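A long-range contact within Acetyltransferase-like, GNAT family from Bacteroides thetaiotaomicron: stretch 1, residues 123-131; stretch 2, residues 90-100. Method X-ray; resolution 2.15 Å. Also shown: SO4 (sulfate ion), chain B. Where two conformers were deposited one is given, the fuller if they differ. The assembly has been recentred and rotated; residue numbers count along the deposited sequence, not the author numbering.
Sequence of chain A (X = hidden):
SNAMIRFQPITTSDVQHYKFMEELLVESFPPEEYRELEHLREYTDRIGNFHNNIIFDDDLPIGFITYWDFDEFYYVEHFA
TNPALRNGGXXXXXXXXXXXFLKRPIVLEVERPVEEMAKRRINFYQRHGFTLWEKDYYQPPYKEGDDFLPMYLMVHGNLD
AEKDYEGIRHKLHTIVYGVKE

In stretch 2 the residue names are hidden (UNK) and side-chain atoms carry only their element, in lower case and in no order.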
# COMPACT_ATOMS: atom_id res chain seq x y z
N ASN A 123 -1.97 -0.50 15.90
CA ASN A 123 -3.26 -0.83 16.54
C ASN A 123 -4.47 -0.56 15.64
O ASN A 123 -5.45 -1.33 15.67
CB ASN A 123 -3.40 -0.16 17.92
CG ASN A 123 -2.35 -0.68 18.91
OD1 ASN A 123 -2.22 -1.88 19.10
ND2 ASN A 123 -1.60 0.20 19.52
N PHE A 124 -4.41 0.49 14.84
CA PHE A 124 -5.46 0.69 13.87
C PHE A 124 -5.58 -0.56 12.94
O PHE A 124 -6.65 -1.13 12.79
CB PHE A 124 -5.23 1.96 13.08
CG PHE A 124 -6.10 2.08 11.89
CD1 PHE A 124 -7.37 2.57 12.00
CD2 PHE A 124 -5.64 1.69 10.64
CE1 PHE A 124 -8.19 2.69 10.88
CE2 PHE A 124 -6.45 1.79 9.50
CZ PHE A 124 -7.73 2.28 9.62
N TYR A 125 -4.47 -1.01 12.37
CA TYR A 125 -4.58 -2.15 11.47
C TYR A 125 -4.99 -3.45 12.18
O TYR A 125 -5.75 -4.26 11.60
CB TYR A 125 -3.29 -2.35 10.69
CG TYR A 125 -3.11 -1.32 9.58
CD1 TYR A 125 -3.95 -1.32 8.48
CD2 TYR A 125 -2.09 -0.37 9.63
CE1 TYR A 125 -3.80 -0.41 7.47
CE2 TYR A 125 -1.91 0.56 8.59
CZ TYR A 125 -2.78 0.52 7.52
OH TYR A 125 -2.65 1.41 6.47
N GLN A 126 -4.53 -3.62 13.43
CA GLN A 126 -4.85 -4.79 14.21
C GLN A 126 -6.33 -4.81 14.59
O GLN A 126 -6.97 -5.87 14.56
CB GLN A 126 -4.00 -4.85 15.49
CG GLN A 126 -2.56 -5.34 15.29
CD GLN A 126 -1.85 -5.40 16.61
OE1 GLN A 126 -2.25 -4.75 17.56
NE2 GLN A 126 -0.84 -6.25 16.71
N ARG A 127 -6.86 -3.65 14.98
CA ARG A 127 -8.29 -3.50 15.17
C ARG A 127 -9.07 -3.92 13.95
O ARG A 127 -10.20 -4.39 14.08
CB ARG A 127 -8.67 -2.07 15.52
CG ARG A 127 -8.43 -1.77 16.98
CD ARG A 127 -9.14 -0.51 17.42
NE ARG A 127 -8.92 0.67 16.58
CZ ARG A 127 -7.84 1.47 16.62
NH1 ARG A 127 -6.83 1.22 17.43
NH2 ARG A 127 -7.78 2.55 15.85
N HIS A 128 -8.50 -3.75 12.77
CA HIS A 128 -9.26 -4.07 11.59
C HIS A 128 -8.80 -5.34 10.92
O HIS A 128 -8.93 -5.50 9.70
CB HIS A 128 -9.37 -2.88 10.63
CG HIS A 128 -10.07 -1.70 11.24
ND1 HIS A 128 -9.39 -0.64 11.81
CD2 HIS A 128 -11.38 -1.45 11.43
CE1 HIS A 128 -10.26 0.22 12.30
NE2 HIS A 128 -11.47 -0.24 12.08
N GLY A 129 -8.28 -6.26 11.74
CA GLY A 129 -8.06 -7.64 11.32
C GLY A 129 -6.77 -8.00 10.62
O GLY A 129 -6.69 -9.08 10.03
N PHE A 130 -5.77 -7.12 10.69
CA PHE A 130 -4.42 -7.46 10.27
C PHE A 130 -3.62 -7.99 11.44
O PHE A 130 -3.73 -7.48 12.57
CB PHE A 130 -3.71 -6.25 9.63
CG PHE A 130 -4.26 -5.87 8.30
CD1 PHE A 130 -3.56 -6.17 7.15
CD2 PHE A 130 -5.49 -5.21 8.18
CE1 PHE A 130 -4.04 -5.81 5.88
CE2 PHE A 130 -5.99 -4.86 6.91
CZ PHE A 130 -5.26 -5.17 5.76
N THR A 131 -2.81 -9.01 11.16
CA THR A 131 -1.87 -9.58 12.11
C THR A 131 -0.49 -8.96 11.89
O THR A 131 0.01 -8.93 10.75
CB THR A 131 -1.74 -11.11 11.92
OG1 THR A 131 -3.03 -11.72 12.11
CG2 THR A 131 -0.80 -11.71 12.95
N UNK A 90 -13.32 7.64 7.25
CA UNK A 90 -13.02 7.07 5.95
C UNK A 90 -11.94 5.97 5.97
O UNK A 90 -12.00 5.03 5.17
c UNK A 90 -13.83 9.00 4.51
o UNK A 90 -17.07 11.40 3.41
c UNK A 90 -14.59 8.67 3.39
c UNK A 90 -15.68 9.46 3.00
c UNK A 90 -14.18 10.15 5.24
c UNK A 90 -15.25 10.93 4.87
c UNK A 90 -12.66 8.16 4.94
c UNK A 90 -16.00 10.59 3.75
N UNK A 91 -10.97 6.10 6.89
CA UNK A 91 -9.91 5.10 7.05
C UNK A 91 -10.50 3.73 7.32
O UNK A 91 -10.22 2.76 6.61
N UNK A 92 -11.34 3.67 8.34
CA UNK A 92 -12.04 2.46 8.71
C UNK A 92 -12.98 1.97 7.60
O UNK A 92 -12.93 0.80 7.21
c UNK A 92 -15.12 2.97 10.87
c UNK A 92 -14.14 2.08 10.12
c UNK A 92 -12.79 2.71 10.02
c UNK A 92 -15.00 2.84 12.39
n UNK A 92 -15.85 3.81 13.19
N UNK A 93 -13.85 2.85 7.10
CA UNK A 93 -14.75 2.51 6.00
C UNK A 93 -13.97 1.96 4.79
O UNK A 93 -14.35 0.95 4.21
c UNK A 93 -15.55 3.75 5.56
n UNK A 93 -18.54 4.61 4.75
c UNK A 93 -18.98 5.23 3.65
c UNK A 93 -17.60 5.18 5.72
n UNK A 93 -19.84 4.63 2.83
n UNK A 93 -18.54 6.45 3.37
c UNK A 93 -16.75 4.12 6.43
N UNK A 94 -12.85 2.59 4.45
CA UNK A 94 -12.04 2.12 3.32
C UNK A 94 -11.37 0.75 3.54
O UNK A 94 -11.31 -0.09 2.63
c UNK A 94 -10.09 2.61 1.80
o UNK A 94 -11.59 4.34 2.45
c UNK A 94 -10.95 3.15 2.92
N UNK A 95 -10.84 0.55 4.74
CA UNK A 95 -10.15 -0.69 5.06
C UNK A 95 -11.15 -1.83 5.02
O UNK A 95 -10.89 -2.87 4.43
c UNK A 95 -7.68 -1.02 7.97
c UNK A 95 -9.56 -0.62 6.46
c UNK A 95 -8.09 -0.91 6.51
c UNK A 95 -7.46 0.32 5.86
N UNK A 96 -12.29 -1.59 5.66
CA UNK A 96 -13.42 -2.49 5.64
C UNK A 96 -13.79 -3.00 4.23
O UNK A 96 -13.88 -4.21 4.02
o UNK A 96 -18.21 -1.88 6.80
o UNK A 96 -16.73 -0.28 7.09
c UNK A 96 -14.59 -1.77 6.29
c UNK A 96 -15.96 -2.32 6.04
c UNK A 96 -17.04 -1.43 6.69
N UNK A 97 -14.00 -2.10 3.28
CA UNK A 97 -14.33 -2.51 1.91
C UNK A 97 -13.11 -3.03 1.12
O UNK A 97 -13.27 -3.75 0.14
c UNK A 97 -16.55 -2.84 -1.88
c UNK A 97 -14.76 -1.65 -1.47
c UNK A 97 -15.04 -1.41 1.10
n UNK A 97 -16.51 -2.60 -0.58
n UNK A 97 -15.49 -2.28 -2.44
c UNK A 97 -15.40 -1.84 -0.29
N UNK A 98 -11.90 -2.69 1.56
CA UNK A 98 -10.72 -3.19 0.91
C UNK A 98 -10.65 -4.71 1.07
O UNK A 98 -10.29 -5.42 0.14
c UNK A 98 -7.98 -2.97 -0.57
c UNK A 98 -8.16 -3.21 0.93
c UNK A 98 -9.43 -2.54 1.48
c UNK A 98 -6.90 -2.79 1.69
N UNK A 99 -10.95 -5.18 2.27
CA UNK A 99 -11.10 -6.61 2.54
C UNK A 99 -12.23 -7.33 1.79
O UNK A 99 -12.18 -8.53 1.60
c UNK A 99 -11.23 -6.82 4.04
s UNK A 99 -9.74 -6.21 4.85
N UNK A 100 -13.24 -6.59 1.36
CA UNK A 100 -14.26 -7.17 0.47
C UNK A 100 -13.72 -7.26 -0.96
O UNK A 100 -13.94 -8.25 -1.67
o UNK A 100 -17.51 -4.18 2.58
o UNK A 100 -18.22 -5.44 0.89
c UNK A 100 -15.53 -6.32 0.46
c UNK A 100 -16.04 -5.94 1.83
c UNK A 100 -17.35 -5.12 1.76
S SO4 B . -11.29 2.75 14.43
O1 SO4 B . -10.13 3.56 14.05
O2 SO4 B . -10.92 1.45 14.98
O3 SO4 B . -12.04 2.48 13.18
O4 SO4 B . -12.13 3.46 15.39

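Position 90 carries one carbon and then a six-membered carbon ring bearing a single oxygen, all of it out of reach of stretch 1; this is a tyrosine, Y90. Position 91 has no side-chain atoms, and its backbone lies at the edge of the F124 ring; it is glycine. G91 C is 3.9 Å from F124 CZ. At position 92 four carbons run in a row to a terminal nitrogen, the first carbon touching H128; this is a lysine. The CB of K92 sits 3.8 Å from H128 NE2, while the end of the chain leads away from stretch 1 and passes the sulfate, K92 CE lying 3.1 Å from SO4 O3.

Position 93 has three carbons, a nitrogen, and a carbon carrying two more nitrogens. It is an arginine, R93, and it points away from stretch 1. Position 94 shows one carbon bearing an oxygen and a carbon, which fits threonine; the hydroxyl of T94 turns back on its own helix, OG1 donating to Y90 O at 2.8 Å. Position 95 has four carbons, forked at the second, that reach F124, Y125, H128 and F130; it is leucine. L95 points toward stretch 1, and its CD2 lies 3.4 Å from F124 CE2, 3.7 Å from H128 CB, 3.8 Å from Y125 CD1 and 4.3 Å from F130 CE2.

Position 96, three carbons, the last with two oxygens, is directed sideways without contact: a glutamate, E96. Position 97, one carbon and a five-membered ring of three carbons and two nitrogens, is a histidine, H97, out of reach. Position 98 again has four carbons forked at the second; this leucine, L98, points toward stretch 1, but its nearest approach, L98 CD2 to F130 CZ, is 5.0 Å. Position 99, a carbon followed by sulfur, nears the F130 ring obliquely and is cysteine, C99 SG lying 4.5 Å from F130 CE2. Position 100, three carbons with two oxygens on the third, is a glutamate, E100, beyond reach.

The contact is apolar and centred on L95, which buries more area than any other residue here and meets F124, Y125, H128 and F130, in each case most closely through CD2. No hydrogen bond crosses between the stretches, so packing joins helix 90-100 to the end of helix 123-127 and the residues that follow; the axes approach to 11.3 Å at 46°. Where its helix ends, H128 is held by its own ND1, which donates to F124 O at 3.0 Å, leaving NE2 beside K92. The sulfate, probably from the crystallisation liquor, borders this site: R127 NE donates to SO4 O2 at 2.7 Å and R127 NH2 to SO4 O1 at 3.1 Å.

Stretch 2 90-100: YGKRTLEHLCE
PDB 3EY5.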